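Local coordinates for Ps01740 (Pseudomonas sp. UW4, PDB 5UIF), which is a homologue of cis-3-chloroacrylic acid dehalogenase in the tautomerase superfamily and probably acts as a dehalogenase or tautomerase, at residues S13-Q16 and R17-A21; S26-T29 and R30-A34; R71-A74 and T75-A78; I79-A82 and I83-Y87. All blocks are in the same frame, centred on the assembly; numbering follows the deposited sequence.

Contact 1: S13-Q16 and R17-A21; sequences SERQ and RQSLA
With CG anti to its carbonyl carbon (chi1 -75°) and the chain bent at chi3, R17 folds back over the first turn of helix 14-32 and lays its guanidinium across the backbone carbonyl of S13. That turn opens with a capping box: S13 is the N-cap, its OG accepting from Q16 N at 3.3 Å, while Q16 turns back so that its OE1 takes S13 N at 3.0 Å, in the carbonyl plane and on a lone pair. Beside the box, S13 O sits over the centre of the R17 guanidinium, 3.4 Å from CZ, so the carbonyl meets the flat face and no N-H of the group. The same oxygen is bonded by R17 N. The E14 side chain passes R17 at an angle, CG lying 3.8 Å from NH2 of R17, but the carboxylate stays too far off for a salt bridge. The polar end of R17 is held across the subunit boundary, NE donating to the backbone oxygen of G49 of the second subunit, while Q16 NE2 donates to V90 O. Replacing R17 by a leucine would probably leave that G49 carbonyl without its donor and strip the flat cover from S13 O. One turn on, R15 O is gripped twice by S19, whose N and OG arrive from opposite faces of the carbonyl plane. The hydroxyl bond, S19 OG to R15 O, measures 2.9 Å.

Contact 2: S26-T29 and R30-A34; sequences SIHT and RETGA
T32 meets H28 one turn back, near the C-terminal end of helix 14-32, the crossover helix between strands 2-8 and 40-46 of a beta-alpha-beta unit; its hydroxyl and its methyl both lie against the imidazole. CG2 stands over the ring face in a CH-pi contact, 3.9 Å from the H28 centroid and 20° off the normal; OG1 lies above the same ring, nearer its rim. This hydroxyl also donates to H28 O, with OG1 and O 2.7 Å apart, coming from above the carbonyl plane, while T32 N bonds the same oxygen from the opposite face. With OG1 set between the backbone N and the carbonyl carbon (chi1 68°), the hydroxyl is turned back to that oxygen. The ring is positioned from farther out: ND1 of H28 is hydrogen-bonded to the hydroxyl of Y3 on strand 2-8, and the H28 side chain also touches V39 and P1, the N-terminal proline that is typically catalytic in this superfamily and probably so here. G33, with positive phi, takes the chain out of the helix, its N bonding T29 O only weakly. On the other flank, R30 and E31 form a salt bridge between neighbours, NE to OE2 at 2.9 Å, the oxygen met from its anti side and well out of the carboxylate plane. The guanidinium of R30 also reaches back over I27, its NH2 lying 3.7 Å from I27 CG2.

Contact 3: R71-A74 and T75-A78; sequences RPQA and TRHA
Q73 OE1 accepts from R76 NE at 3.1 Å, and the oxygen lies at the edge of the guanidinium, close to its plane. Q73 brings it there with CG anti to the backbone N (chi1 175°) and a bend at chi2. Amide and guanidinium are turned 21° from each other, although the donor is tilted 32° out of the amide carbonyl plane. The remaining nitrogens of R76 are also engaged: NH1 in a salt bridge with D104, NH2 with V102 O, both on strand 98-105. W109 of the third subunit adds a cation-pi contact to this group, and Q73 NE2 donates to S108 O of that subunit, so both ends of the Q73 amide are used. Q73 and R76 lie in the first turn of helix 73-91, the helix of the beta-alpha-beta unit between strands 61-68 and 98-105. P72 is the N-cap; its carbonyl oxygen receives weak bonds from T75 N and R76 N. Q73 O is taken by H77 N at 2.9 Å, nearly along the C=O axis, and A74 O by A78 N at 3.1 Å. R71 NH2 probably donates to E31 O of helix 14-32.

Contact 4: I79-A82 and I83-Y87; sequences ILRA and ITDVY
T84 leans back on L80 one turn earlier, CB and OG1 both lying against L80 O. CB rests 3.5 Å from L80 O. From there OG1, anti to the carbonyl carbon (chi1 -53°), turns back along the helix and donates to the same oxygen at 2.7 Å; T84 N reaches it from the opposite face of the carbonyl plane, so L80 O is held by two donors. CG2 lies near the edge of the R81 guanidinium, though the position of R81 NH1 is uncertain. The T84 side chain also packs on V100 of strand 98-105 and on M111 of the third subunit. This is the middle of helix 73-91, which crosses over between the parallel strands 61-68 and 98-105 in a beta-alpha-beta unit. A valine in place of T84 would probably cost L80 O its hydroxyl donor, leaving the bond from T84 N. On another flank of the helix I79 and I83 lie side by side, pointing the same way, with I79 CG2 3.7 Å from I83 CD1; both also touch Y3 of strand 2-8. R81 and D85 cross on the outer side, where R81 CD approaches D85 OD2 at 3.8 Å.

Overall arrangement
Contacts 1 and 2 lie in series on helix 14-32, their centres about 19 Å apart, and contacts 3 and 4 follow on helix 73-91, about 13 Å apart. Each helix is the crossover of one beta-alpha-beta unit, and both pack on the four-stranded mixed sheet, the two-unit arrangement of the tautomerase superfamily. The helices meet along their length: L20 of contact 1 packs on V86 and Y87 of contact 4, I27 of contact 2 on A82, and E31 on residues of contacts 3 and 4. Contacts 1 and 3, centres about 25 Å apart, face different subunits of the trimer: helix 14-32 borders the second at contact 1, helix 73-91 the third at contacts 3 and 4.

Contact 1: S13-Q16 and R17-A21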
loop_
_atom_site.group_PDB
_atom_site.type_symbol
_atom_site.label_atom_id
_atom_site.label_comp_id
_atom_site.label_asym_id
_atom_site.label_seq_id
_atom_site.Cartn_x
_atom_site.Cartn_y
_atom_site.Cartn_z
ATOM N N SER A 13 -20.791 -3.763 1.774
ATOM C CA SER A 13 -21.480 -3.998 3.038
ATOM C C SER A 13 -20.709 -5.025 3.855
ATOM O O SER A 13 -19.628 -5.461 3.457
ATOM C CB SER A 13 -22.917 -4.473 2.799
ATOM O OG SER A 13 -22.934 -5.719 2.123
ATOM N N GLU A 14 -21.262 -5.404 5.002
ATOM C CA GLU A 14 -20.650 -6.427 5.838
ATOM C C GLU A 14 -20.710 -7.776 5.138
ATOM O O GLU A 14 -19.724 -8.513 5.090
ATOM C CB GLU A 14 -21.344 -6.509 7.198
ATOM C CG GLU A 14 -20.438 -6.190 8.380
ATOM C CD GLU A 14 -20.998 -6.681 9.705
ATOM O OE1 GLU A 14 -22.181 -6.401 9.993
ATOM O OE2 GLU A 14 -20.254 -7.346 10.459
ATOM N N ARG A 15 -21.883 -8.088 4.594
ATOM C CA ARG A 15 -22.106 -9.349 3.902
ATOM C C ARG A 15 -21.198 -9.473 2.678
ATOM O O ARG A 15 -20.699 -10.559 2.367
ATOM C CB ARG A 15 -23.579 -9.475 3.498
ATOM C CG ARG A 15 -23.801 -9.916 2.059
ATOM C CD ARG A 15 -25.258 -9.790 1.656
ATOM N NE ARG A 15 -25.702 -8.401 1.677
ATOM C CZ ARG A 15 -25.464 -7.524 0.708
ATOM N NH1 ARG A 15 -24.790 -7.890 -0.373
ATOM N NH2 ARG A 15 -25.909 -6.280 0.819
ATOM N N GLN A 16 -20.973 -8.355 1.996
ATOM C CA GLN A 16 -20.155 -8.353 0.791
ATOM C C GLN A 16 -18.680 -8.554 1.115
ATOM O O GLN A 16 -17.975 -9.264 0.398
ATOM C CB GLN A 16 -20.355 -7.054 0.008
ATOM C CG GLN A 16 -21.652 -7.015 -0.781
ATOM C CD GLN A 16 -21.857 -5.699 -1.500
ATOM O OE1 GLN A 16 -21.709 -4.629 -0.912
ATOM N NE2 GLN A 16 -22.198 -5.772 -2.782
ATOM N N ARG A 17 -18.215 -7.936 2.195
ATOM C CA ARG A 17 -16.828 -8.097 2.618
ATOM C C ARG A 17 -16.569 -9.526 3.081
ATOM O O ARG A 17 -15.491 -10.074 2.856
ATOM C CB ARG A 17 -16.480 -7.107 3.729
ATOM C CG ARG A 17 -16.290 -5.679 3.244
ATOM C CD ARG A 17 -15.763 -4.780 4.349
ATOM N NE ARG A 17 -16.732 -4.616 5.427
ATOM C CZ ARG A 17 -17.617 -3.627 5.487
ATOM N NH1 ARG A 17 -17.653 -2.710 4.529
ATOM N NH2 ARG A 17 -18.466 -3.551 6.503
ATOM N N GLN A 18 -17.566 -10.124 3.725
ATOM C CA GLN A 18 -17.478 -11.514 4.154
ATOM C C GLN A 18 -17.392 -12.441 2.947
ATOM O O GLN A 18 -16.576 -13.362 2.915
ATOM C CB GLN A 18 -18.682 -11.889 5.020
ATOM C CG GLN A 18 -18.670 -13.326 5.515
ATOM C CD GLN A 18 -17.561 -13.592 6.515
ATOM O OE1 GLN A 18 -17.195 -12.717 7.299
ATOM N NE2 GLN A 18 -17.019 -14.803 6.489
ATOM N N SER A 19 -18.237 -12.184 1.954
ATOM C CA SER A 19 -18.270 -12.989 0.738
ATOM C C SER A 19 -16.963 -12.883 -0.040
ATOM O O SER A 19 -16.403 -13.892 -0.467
ATOM C CB SER A 19 -19.440 -12.566 -0.151
ATOM O OG SER A 19 -20.679 -12.744 0.515
ATOM N N LEU A 20 -16.482 -11.657 -0.217
ATOM C CA LEU A 20 -15.258 -11.413 -0.972
ATOM C C LEU A 20 -14.035 -12.007 -0.280
ATOM O O LEU A 20 -13.136 -12.525 -0.939
ATOM C CB LEU A 20 -15.060 -9.912 -1.196
ATOM C CG LEU A 20 -16.034 -9.250 -2.174
ATOM C CD1 LEU A 20 -15.885 -7.736 -2.148
ATOM C CD2 LEU A 20 -15.829 -9.788 -3.582
ATOM N N ALA A 21 -14.008 -11.934 1.048
ATOM C CA ALA A 21 -12.899 -12.484 1.819
ATOM C C ALA A 21 -12.843 -14.004 1.690
ATOM O O ALA A 21 -11.769 -14.583 1.531
ATOM C CB ALA A 21 -13.015 -12.081 3.278
#

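Contact 2: S26-T29 and R30-A34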
loop_
_atom_site.group_PDB
_atom_site.type_symbol
_atom_site.label_atom_id
_atom_site.label_comp_id
_atom_site.label_asym_id
_atom_site.label_seq_id
_atom_site.Cartn_x
_atom_site.Cartn_y
_atom_site.Cartn_z
ATOM N N SER A 26 -10.433 -18.728 -1.021
ATOM C CA SER A 26 -10.633 -19.976 -1.751
ATOM C C SER A 26 -9.859 -19.998 -3.067
ATOM O O SER A 26 -9.271 -21.015 -3.435
ATOM C CB SER A 26 -12.121 -20.199 -2.022
ATOM O OG SER A 26 -12.327 -21.375 -2.785
ATOM N N ILE A 27 -9.866 -18.869 -3.769
ATOM C CA ILE A 27 -9.175 -18.748 -5.047
ATOM C C ILE A 27 -7.663 -18.878 -4.875
ATOM O O ILE A 27 -6.994 -19.537 -5.672
ATOM C CB ILE A 27 -9.506 -17.404 -5.730
ATOM C CG1 ILE A 27 -10.990 -17.351 -6.097
ATOM C CG2 ILE A 27 -8.654 -17.204 -6.974
ATOM C CD1 ILE A 27 -11.487 -15.963 -6.433
ATOM N N HIS A 28 -7.131 -18.263 -3.823
ATOM C CA HIS A 28 -5.695 -18.296 -3.569
ATOM C C HIS A 28 -5.212 -19.675 -3.122
ATOM O O HIS A 28 -4.207 -20.178 -3.625
ATOM C CB HIS A 28 -5.309 -17.256 -2.517
ATOM C CG HIS A 28 -3.843 -17.227 -2.212
ATOM N ND1 HIS A 28 -2.952 -16.454 -2.924
ATOM C CD2 HIS A 28 -3.112 -17.886 -1.282
ATOM C CE1 HIS A 28 -1.735 -16.634 -2.441
ATOM N NE2 HIS A 28 -1.804 -17.498 -1.446
ATOM N N THR A 29 -5.926 -20.275 -2.173
ATOM C CA THR A 29 -5.545 -21.575 -1.625
ATOM C C THR A 29 -5.568 -22.674 -2.683
ATOM O O THR A 29 -4.865 -23.676 -2.566
ATOM C CB THR A 29 -6.468 -21.991 -0.461
ATOM O OG1 THR A 29 -7.830 -22.000 -0.910
ATOM C CG2 THR A 29 -6.327 -21.028 0.707
ATOM N N ARG A 30 -6.383 -22.479 -3.714
ATOM C CA ARG A 30 -6.518 -23.461 -4.783
ATOM C C ARG A 30 -5.395 -23.351 -5.808
ATOM O O ARG A 30 -4.754 -24.345 -6.153
ATOM C CB ARG A 30 -7.870 -23.299 -5.478
ATOM C CG ARG A 30 -8.028 -24.143 -6.729
ATOM C CD ARG A 30 -9.240 -23.704 -7.527
ATOM N NE ARG A 30 -9.045 -22.389 -8.130
ATOM C CZ ARG A 30 -9.981 -21.448 -8.191
ATOM N NH1 ARG A 30 -11.186 -21.673 -7.684
ATOM N NH2 ARG A 30 -9.714 -20.281 -8.759
ATOM N N GLU A 31 -5.158 -22.134 -6.290
ATOM C CA GLU A 31 -4.199 -21.904 -7.363
ATOM C C GLU A 31 -2.750 -22.024 -6.900
ATOM O O GLU A 31 -1.875 -22.405 -7.676
ATOM C CB GLU A 31 -4.430 -20.526 -7.989
ATOM C CG GLU A 31 -5.787 -20.365 -8.659
ATOM C CD GLU A 31 -5.957 -21.278 -9.859
ATOM O OE1 GLU A 31 -4.940 -21.633 -10.491
ATOM O OE2 GLU A 31 -7.111 -21.642 -10.171
ATOM N N THR A 32 -2.498 -21.699 -5.636
ATOM C CA THR A 32 -1.139 -21.721 -5.107
ATOM C C THR A 32 -0.868 -22.972 -4.278
ATOM O O THR A 32 0.276 -23.412 -4.161
ATOM C CB THR A 32 -0.856 -20.481 -4.240
ATOM O OG1 THR A 32 -1.643 -20.538 -3.044
ATOM C CG2 THR A 32 -1.187 -19.208 -5.004
ATOM N N GLY A 33 -1.922 -23.543 -3.706
ATOM C CA GLY A 33 -1.784 -24.714 -2.861
ATOM C C GLY A 33 -1.268 -24.353 -1.481
ATOM O O GLY A 33 -0.580 -25.144 -0.836
ATOM N N ALA A 34 -1.604 -23.150 -1.030
ATOM C CA ALA A 34 -1.174 -22.665 0.276
ATOM C C ALA A 34 -2.327 -22.706 1.274
ATOM O O ALA A 34 -3.476 -22.473 0.903
ATOM C CB ALA A 34 -0.617 -21.252 0.159
#

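Contact 3: R71-A74 and T75-A78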
loop_
_atom_site.group_PDB
_atom_site.type_symbol
_atom_site.label_atom_id
_atom_site.label_comp_id
_atom_site.label_asym_id
_atom_site.label_seq_id
_atom_site.Cartn_x
_atom_site.Cartn_y
_atom_site.Cartn_z
ATOM N N ARG A 71 5.782 -19.036 -8.464
ATOM C CA ARG A 71 4.658 -19.676 -9.138
ATOM C C ARG A 71 4.507 -19.148 -10.563
ATOM O O ARG A 71 4.669 -17.950 -10.803
ATOM C CB ARG A 71 3.366 -19.462 -8.346
ATOM C CG ARG A 71 3.371 -20.118 -6.973
ATOM C CD ARG A 71 3.429 -21.636 -7.081
ATOM N NE ARG A 71 2.198 -22.192 -7.635
ATOM C CZ ARG A 71 2.018 -23.479 -7.918
ATOM N NH1 ARG A 71 2.994 -24.350 -7.702
ATOM N NH2 ARG A 71 0.863 -23.895 -8.417
ATOM N N PRO A 72 4.198 -20.046 -11.515
ATOM C CA PRO A 72 4.084 -19.726 -12.944
ATOM C C PRO A 72 3.085 -18.609 -13.244
ATOM O O PRO A 72 2.229 -18.301 -12.414
ATOM C CB PRO A 72 3.613 -21.047 -13.560
ATOM C CG PRO A 72 4.094 -22.092 -12.618
ATOM C CD PRO A 72 3.974 -21.479 -11.256
ATOM N N GLN A 73 3.200 -18.017 -14.429
ATOM C CA GLN A 73 2.340 -16.910 -14.831
ATOM C C GLN A 73 0.882 -17.338 -14.964
ATOM O O GLN A 73 -0.030 -16.572 -14.645
ATOM C CB GLN A 73 2.832 -16.306 -16.149
ATOM C CG GLN A 73 1.928 -15.225 -16.719
ATOM C CD GLN A 73 1.624 -14.125 -15.717
ATOM O OE1 GLN A 73 2.497 -13.700 -14.958
ATOM N NE2 GLN A 73 0.380 -13.662 -15.709
ATOM N N ALA A 74 0.667 -18.564 -15.433
ATOM C CA ALA A 74 -0.679 -19.104 -15.588
ATOM C C ALA A 74 -1.418 -19.128 -14.255
ATOM O O ALA A 74 -2.629 -18.915 -14.200
ATOM C CB ALA A 74 -0.624 -20.500 -16.189
ATOM N N THR A 75 -0.676 -19.382 -13.182
ATOM C CA THR A 75 -1.239 -19.386 -11.837
ATOM C C THR A 75 -1.696 -17.986 -11.433
ATOM O O THR A 75 -2.795 -17.810 -10.906
ATOM C CB THR A 75 -0.222 -19.909 -10.805
ATOM O OG1 THR A 75 0.090 -21.278 -11.092
ATOM C CG2 THR A 75 -0.783 -19.809 -9.396
ATOM N N ARG A 76 -0.849 -16.995 -11.693
ATOM C CA ARG A 76 -1.155 -15.608 -11.359
ATOM C C ARG A 76 -2.378 -15.107 -12.119
ATOM O O ARG A 76 -3.287 -14.520 -11.533
ATOM C CB ARG A 76 0.042 -14.709 -11.661
ATOM C CG ARG A 76 -0.152 -13.260 -11.249
ATOM C CD ARG A 76 0.884 -12.367 -11.904
ATOM N NE ARG A 76 2.188 -13.016 -11.984
ATOM C CZ ARG A 76 3.095 -12.999 -11.013
ATOM N NH1 ARG A 76 4.255 -13.619 -11.178
ATOM N NH2 ARG A 76 2.841 -12.363 -9.876
ATOM N N HIS A 77 -2.384 -15.341 -13.430
ATOM C CA HIS A 77 -3.487 -14.923 -14.292
ATOM C C HIS A 77 -4.813 -15.519 -13.835
ATOM O O HIS A 77 -5.850 -14.854 -13.878
ATOM C CB HIS A 77 -3.208 -15.324 -15.741
ATOM C CG HIS A 77 -4.352 -15.063 -16.671
ATOM N ND1 HIS A 77 -4.616 -13.816 -17.196
ATOM C CD2 HIS A 77 -5.304 -15.888 -17.167
ATOM C CE1 HIS A 77 -5.680 -13.885 -17.976
ATOM N NE2 HIS A 77 -6.117 -15.131 -17.975
ATOM N N ALA A 78 -4.770 -16.774 -13.396
ATOM C CA ALA A 78 -5.959 -17.457 -12.901
ATOM C C ALA A 78 -6.492 -16.768 -11.650
ATOM O O ALA A 78 -7.703 -16.672 -11.451
ATOM C CB ALA A 78 -5.652 -18.918 -12.615
#

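Contact 4: I79-A82 and I83-Y87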
loop_
_atom_site.group_PDB
_atom_site.type_symbol
_atom_site.label_atom_id
_atom_site.label_comp_id
_atom_site.label_asym_id
_atom_site.label_seq_id
_atom_site.Cartn_x
_atom_site.Cartn_y
_atom_site.Cartn_z
ATOM N N ILE A 79 -5.580 -16.287 -10.812
ATOM C CA ILE A 79 -5.956 -15.556 -9.610
ATOM C C ILE A 79 -6.543 -14.197 -9.978
ATOM O O ILE A 79 -7.571 -13.789 -9.438
ATOM C CB ILE A 79 -4.755 -15.360 -8.666
ATOM C CG1 ILE A 79 -4.182 -16.715 -8.248
ATOM C CG2 ILE A 79 -5.163 -14.559 -7.440
ATOM C CD1 ILE A 79 -2.962 -16.616 -7.360
ATOM N N LEU A 80 -5.882 -13.505 -10.904
ATOM C CA LEU A 80 -6.342 -12.202 -11.382
ATOM C C LEU A 80 -7.759 -12.267 -11.940
ATOM O O LEU A 80 -8.619 -11.466 -11.569
ATOM C CB LEU A 80 -5.394 -11.663 -12.456
ATOM C CG LEU A 80 -4.066 -11.058 -12.003
ATOM C CD1 LEU A 80 -3.158 -10.822 -13.196
ATOM C CD2 LEU A 80 -4.310 -9.757 -11.260
ATOM N N ARG A 81 -7.987 -13.227 -12.830
ATOM C CA ARG A 81 -9.274 -13.384 -13.502
ATOM C C ARG A 81 -10.412 -13.685 -12.536
ATOM O O ARG A 81 -11.472 -13.060 -12.595
ATOM C CB ARG A 81 -9.186 -14.497 -14.548
ATOM C CG ARG A 81 -9.254 -14.001 -15.978
ATOM C CD ARG A 81 -10.628 -13.430 -16.282
ATOM N NE ARG A 81 -10.616 -12.603 -17.482
ATOM C CZ ARG A 81 -10.698 -11.278 -17.475
ATOM N NH1 ARG A 81 -10.809 -10.626 -16.325
ATOM N NH2 ARG A 81 -10.675 -10.604 -18.616
ATOM N N ALA A 82 -10.182 -14.648 -11.651
ATOM C CA ALA A 82 -11.207 -15.107 -10.721
ATOM C C ALA A 82 -11.650 -14.002 -9.767
ATOM O O ALA A 82 -12.844 -13.808 -9.546
ATOM C CB ALA A 82 -10.703 -16.311 -9.938
ATOM N N ILE A 83 -10.684 -13.281 -9.209
ATOM C CA ILE A 83 -10.976 -12.180 -8.297
ATOM C C ILE A 83 -11.784 -11.087 -8.995
ATOM O O ILE A 83 -12.753 -10.567 -8.439
ATOM C CB ILE A 83 -9.680 -11.571 -7.719
ATOM C CG1 ILE A 83 -8.984 -12.574 -6.796
ATOM C CG2 ILE A 83 -9.976 -10.281 -6.967
ATOM C CD1 ILE A 83 -7.677 -12.067 -6.223
ATOM N N THR A 84 -11.387 -10.756 -10.219
ATOM C CA THR A 84 -12.066 -9.727 -11.002
ATOM C C THR A 84 -13.511 -10.113 -11.311
ATOM O O THR A 84 -14.427 -9.308 -11.138
ATOM C CB THR A 84 -11.327 -9.451 -12.325
ATOM O OG1 THR A 84 -9.949 -9.163 -12.056
ATOM C CG2 THR A 84 -11.958 -8.276 -13.055
ATOM N N ASP A 85 -13.707 -11.348 -11.767
ATOM C CA ASP A 85 -15.040 -11.855 -12.082
ATOM C C ASP A 85 -15.941 -11.858 -10.853
ATOM O O ASP A 85 -17.119 -11.507 -10.932
ATOM C CB ASP A 85 -14.956 -13.267 -12.664
ATOM C CG ASP A 85 -14.510 -13.277 -14.113
ATOM O OD1 ASP A 85 -14.735 -12.268 -14.814
ATOM O OD2 ASP A 85 -13.937 -14.297 -14.553
ATOM N N VAL A 86 -15.375 -12.257 -9.718
ATOM C CA VAL A 86 -16.122 -12.337 -8.470
ATOM C C VAL A 86 -16.562 -10.958 -7.982
ATOM O O VAL A 86 -17.721 -10.768 -7.613
ATOM C CB VAL A 86 -15.292 -13.035 -7.369
ATOM C CG1 VAL A 86 -15.817 -12.680 -5.984
ATOM C CG2 VAL A 86 -15.294 -14.543 -7.579
ATOM N N TYR A 87 -15.641 -9.999 -7.992
ATOM C CA TYR A 87 -15.947 -8.659 -7.500
ATOM C C TYR A 87 -17.045 -7.988 -8.320
ATOM O O TYR A 87 -17.910 -7.306 -7.769
ATOM C CB TYR A 87 -14.696 -7.774 -7.498
ATOM C CG TYR A 87 -14.957 -6.397 -6.931
ATOM C CD1 TYR A 87 -14.896 -6.164 -5.564
ATOM C CD2 TYR A 87 -15.282 -5.331 -7.763
ATOM C CE1 TYR A 87 -15.144 -4.910 -5.040
ATOM C CE2 TYR A 87 -15.533 -4.075 -7.249
ATOM C CZ TYR A 87 -15.461 -3.869 -5.887
ATOM O OH TYR A 87 -15.709 -2.617 -5.373
#